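Local coordinates for protein N5-Carboxyaminoimidazole ribonucleotide synthetase (Staphylococcus aureus subsp. aureus, PDB 3ORQ) that catalyses the ATP-dependent conversion of 5-aminoimidazole ribonucleotide and bicarbonate to N5-carboxyaminoimidazole ribonucleotide in purine biosynthesis, at residues Q106-R111 against I271-H276. Numbering follows the deposited sequence.
Sequences QLLQDR and IAPRPH. With ADP (adenosine-5'-diphosphate), chain D.
Leu108 carries the contact with Ile271 and Pro273, joining two parts of an ATP-grasp ligase: helix 103-109 of the Rossmann-like preATP-grasp domain, and the outermost strand 266-272 of the eight-stranded antiparallel sheet, just where that strand runs into a loop. The bond from CA to CB of Leu108 points toward the strand end, CG stands anti to its own carbonyl carbon (chi1 -54°), and the CD1 methyl does most of the touching. CD1 lies 3.9 Å from Ile271 O and 4.1 Å from Ile271 CB, at the base of a side chain that also touches Phe254, Val256 and Leu118. The same methyl lies over one face of the Pro273 ring, with Leu108 CD1 4.0 Å from Pro273 CB. An inverse gamma turn centred on Pro273 follows the strand, and the bond from CA to CB of the proline points toward Leu108.

No direct hydrogen bond crosses here. Instead one water links the backbones, lying 2.9 Å from Leu108 O and 2.8 Å from Ile271 O; the two carbonyl oxygens, both acceptors, are bridged by it beside the apolar contact. Further along, Asp110 N-caps helix 111-120 through OD1, which accepts from Leu112 N and also pairs with Arg153, while OD2 bonds Thr113.

Arg111, in the first turn of that helix, leaves the interface for the nucleotide. Its chain is extended from CG to NE, and NE makes a weak bond to Thr152 O. The guanidinium meets the beta-phosphate edge-on, with PB in its plane, and Arg111 NH2 donates to ADP O1B over 3.1 Å at an N-H...O angle of 159°.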
loop_
_atom_site.group_PDB
_atom_site.type_symbol
_atom_site.label_atom_id
_atom_site.label_comp_id
_atom_site.label_asym_id
_atom_site.label_seq_id
_atom_site.Cartn_x
_atom_site.Cartn_y
_atom_site.Cartn_z
ATOM N N GLN A 106 -9.396 -25.490 -12.942
ATOM C CA GLN A 106 -10.030 -26.436 -13.878
ATOM C C GLN A 106 -11.545 -26.286 -13.888
ATOM O O GLN A 106 -12.197 -26.223 -14.928
ATOM C CB GLN A 106 -9.677 -27.885 -13.487
ATOM C CG GLN A 106 -10.452 -28.992 -14.252
ATOM C CD GLN A 106 -10.390 -30.375 -13.554
ATOM O OE1 GLN A 106 -9.501 -30.651 -12.732
ATOM N NE2 GLN A 106 -11.344 -31.240 -13.884
ATOM N N LEU A 107 -12.088 -26.243 -12.685
ATOM C CA LEU A 107 -13.491 -26.403 -12.466
ATOM C C LEU A 107 -14.209 -25.061 -12.660
ATOM O O LEU A 107 -15.306 -25.023 -13.213
ATOM C CB LEU A 107 -13.641 -26.966 -11.074
ATOM C CG LEU A 107 -14.968 -27.433 -10.554
ATOM C CD1 LEU A 107 -14.736 -28.284 -9.301
ATOM C CD2 LEU A 107 -15.790 -26.175 -10.258
ATOM N N LEU A 108 -13.570 -23.955 -12.258
ATOM C CA LEU A 108 -14.187 -22.641 -12.413
ATOM C C LEU A 108 -13.989 -21.952 -13.763
ATOM O O LEU A 108 -14.597 -20.927 -14.006
ATOM C CB LEU A 108 -13.796 -21.702 -11.260
ATOM C CG LEU A 108 -14.099 -22.318 -9.887
ATOM C CD1 LEU A 108 -13.441 -21.515 -8.775
ATOM C CD2 LEU A 108 -15.608 -22.552 -9.657
ATOM N N GLN A 109 -13.140 -22.513 -14.624
ATOM C CA GLN A 109 -12.876 -21.980 -15.973
ATOM C C GLN A 109 -14.130 -22.077 -16.809
ATOM O O GLN A 109 -14.433 -21.218 -17.640
ATOM C CB GLN A 109 -11.844 -22.851 -16.685
ATOM C CG GLN A 109 -10.443 -22.375 -16.617
ATOM C CD GLN A 109 -9.483 -23.343 -17.276
ATOM O OE1 GLN A 109 -8.361 -22.960 -17.625
ATOM N NE2 GLN A 109 -9.904 -24.607 -17.443
ATOM N N ASP A 110 -14.833 -23.173 -16.602
ATOM C CA ASP A 110 -15.941 -23.537 -17.457
ATOM C C ASP A 110 -17.266 -23.399 -16.685
ATOM O O ASP A 110 -17.487 -24.110 -15.714
ATOM C CB ASP A 110 -15.687 -24.950 -17.972
ATOM C CG ASP A 110 -16.924 -25.624 -18.472
ATOM O OD1 ASP A 110 -17.868 -24.926 -18.911
ATOM O OD2 ASP A 110 -16.937 -26.874 -18.424
ATOM N N ARG A 111 -18.114 -22.466 -17.127
ATOM C CA ARG A 111 -19.432 -22.186 -16.527
ATOM C C ARG A 111 -20.292 -23.412 -16.232
ATOM O O ARG A 111 -20.956 -23.460 -15.204
ATOM C CB ARG A 111 -20.244 -21.241 -17.414
ATOM C CG ARG A 111 -19.668 -19.840 -17.538
ATOM C CD ARG A 111 -20.753 -18.885 -17.927
ATOM N NE ARG A 111 -20.241 -17.562 -18.260
ATOM C CZ ARG A 111 -20.113 -16.562 -17.397
ATOM N NH1 ARG A 111 -20.429 -16.744 -16.130
ATOM N NH2 ARG A 111 -19.650 -15.383 -17.801
ATOM N N ILE A 271 -17.915 -18.065 -8.822
ATOM C CA ILE A 271 -16.751 -17.939 -7.955
ATOM C C ILE A 271 -15.474 -17.589 -8.765
ATOM O O ILE A 271 -15.176 -18.228 -9.783
ATOM C CB ILE A 271 -16.484 -19.223 -7.177
ATOM C CG1 ILE A 271 -17.773 -19.829 -6.633
ATOM C CG2 ILE A 271 -15.453 -18.977 -6.038
ATOM C CD1 ILE A 271 -17.544 -21.206 -5.947
ATOM N N ALA A 272 -14.739 -16.573 -8.277
ATOM C CA ALA A 272 -13.446 -16.159 -8.816
ATOM C C ALA A 272 -12.362 -16.652 -7.864
ATOM O O ALA A 272 -12.347 -16.268 -6.695
ATOM C CB ALA A 272 -13.380 -14.642 -8.968
ATOM N N PRO A 273 -11.471 -17.540 -8.349
ATOM C CA PRO A 273 -10.413 -18.135 -7.528
ATOM C C PRO A 273 -9.220 -17.154 -7.448
ATOM O O PRO A 273 -8.042 -17.511 -7.698
ATOM C CB PRO A 273 -10.053 -19.378 -8.309
ATOM C CG PRO A 273 -10.274 -18.932 -9.795
ATOM C CD PRO A 273 -11.420 -17.991 -9.756
ATOM N N ARG A 274 -9.530 -15.909 -7.098
ATOM C CA ARG A 274 -8.501 -14.869 -7.054
ATOM C C ARG A 274 -9.045 -13.716 -6.249
ATOM O O ARG A 274 -10.248 -13.690 -5.953
ATOM C CB ARG A 274 -8.144 -14.411 -8.480
ATOM C CG ARG A 274 -9.401 -14.185 -9.324
ATOM C CD ARG A 274 -9.151 -13.446 -10.626
ATOM N NE ARG A 274 -10.384 -13.363 -11.384
ATOM C CZ ARG A 274 -11.318 -12.437 -11.201
ATOM N NH1 ARG A 274 -11.142 -11.493 -10.286
ATOM N NH2 ARG A 274 -12.428 -12.444 -11.942
ATOM N N PRO A 275 -8.184 -12.731 -5.914
ATOM C CA PRO A 275 -8.741 -11.435 -5.525
ATOM C C PRO A 275 -9.688 -10.964 -6.615
ATOM O O PRO A 275 -9.567 -11.385 -7.769
ATOM C CB PRO A 275 -7.505 -10.543 -5.448
ATOM C CG PRO A 275 -6.401 -11.542 -4.936
ATOM C CD PRO A 275 -6.716 -12.776 -5.747
ATOM N N HIS A 276 -10.623 -10.100 -6.266
ATOM C CA HIS A 276 -11.708 -9.775 -7.189
ATOM C C HIS A 276 -11.940 -8.286 -7.137
ATOM O O HIS A 276 -11.723 -7.661 -6.095
ATOM C CB HIS A 276 -12.959 -10.570 -6.760
ATOM C CG HIS A 276 -14.187 -10.335 -7.586
ATOM N ND1 HIS A 276 -15.124 -9.366 -7.270
ATOM C CD2 HIS A 276 -14.685 -11.002 -8.663
ATOM C CE1 HIS A 276 -16.126 -9.425 -8.142
ATOM N NE2 HIS A 276 -15.883 -10.404 -8.997
HETATM P PB ADP D . -19.351 -12.126 -15.915
HETATM O O1B ADP D . -18.728 -13.437 -15.514
HETATM O O2B ADP D . -19.279 -10.966 -14.961
HETATM O O3B ADP D . -18.983 -11.750 -17.324
HETATM P PA ADP D . -21.894 -12.830 -14.851
HETATM O O1A ADP D . -22.424 -14.212 -15.136
HETATM O O2A ADP D . -21.220 -12.572 -13.527
HETATM O O3A ADP D . -20.931 -12.386 -16.073
HETATM O "O5'" ADP D . -23.058 -11.736 -15.008
HETATM C "C5'" ADP D . -22.775 -10.348 -15.054
HETATM C "C4'" ADP D . -24.007 -9.586 -14.599
HETATM O "O4'" ADP D . -25.150 -9.896 -15.438
HETATM C "C3'" ADP D . -24.427 -9.930 -13.168
HETATM O "O3'" ADP D . -23.771 -9.150 -12.162
HETATM C "C2'" ADP D . -25.921 -9.648 -13.197
HETATM O "O2'" ADP D . -26.180 -8.302 -12.842
HETATM C "C1'" ADP D . -26.342 -9.919 -14.637
HETATM N N9 ADP D . -26.862 -11.304 -14.610
HETATM C C8 ADP D . -26.144 -12.410 -14.901
HETATM N N7 ADP D . -26.879 -13.539 -14.747
HETATM C C5 ADP D . -28.113 -13.124 -14.361
HETATM C C6 ADP D . -29.393 -13.808 -14.041
HETATM N N6 ADP D . -29.459 -15.165 -14.107
HETATM N N1 ADP D . -30.436 -13.028 -13.670
HETATM C C2 ADP D . -30.348 -11.678 -13.595
HETATM N N3 ADP D . -29.216 -10.986 -13.872
HETATM C C4 ADP D . -28.095 -11.658 -14.256
HETATM O O HOH W 1 -15.542 -18.648 -12.518
#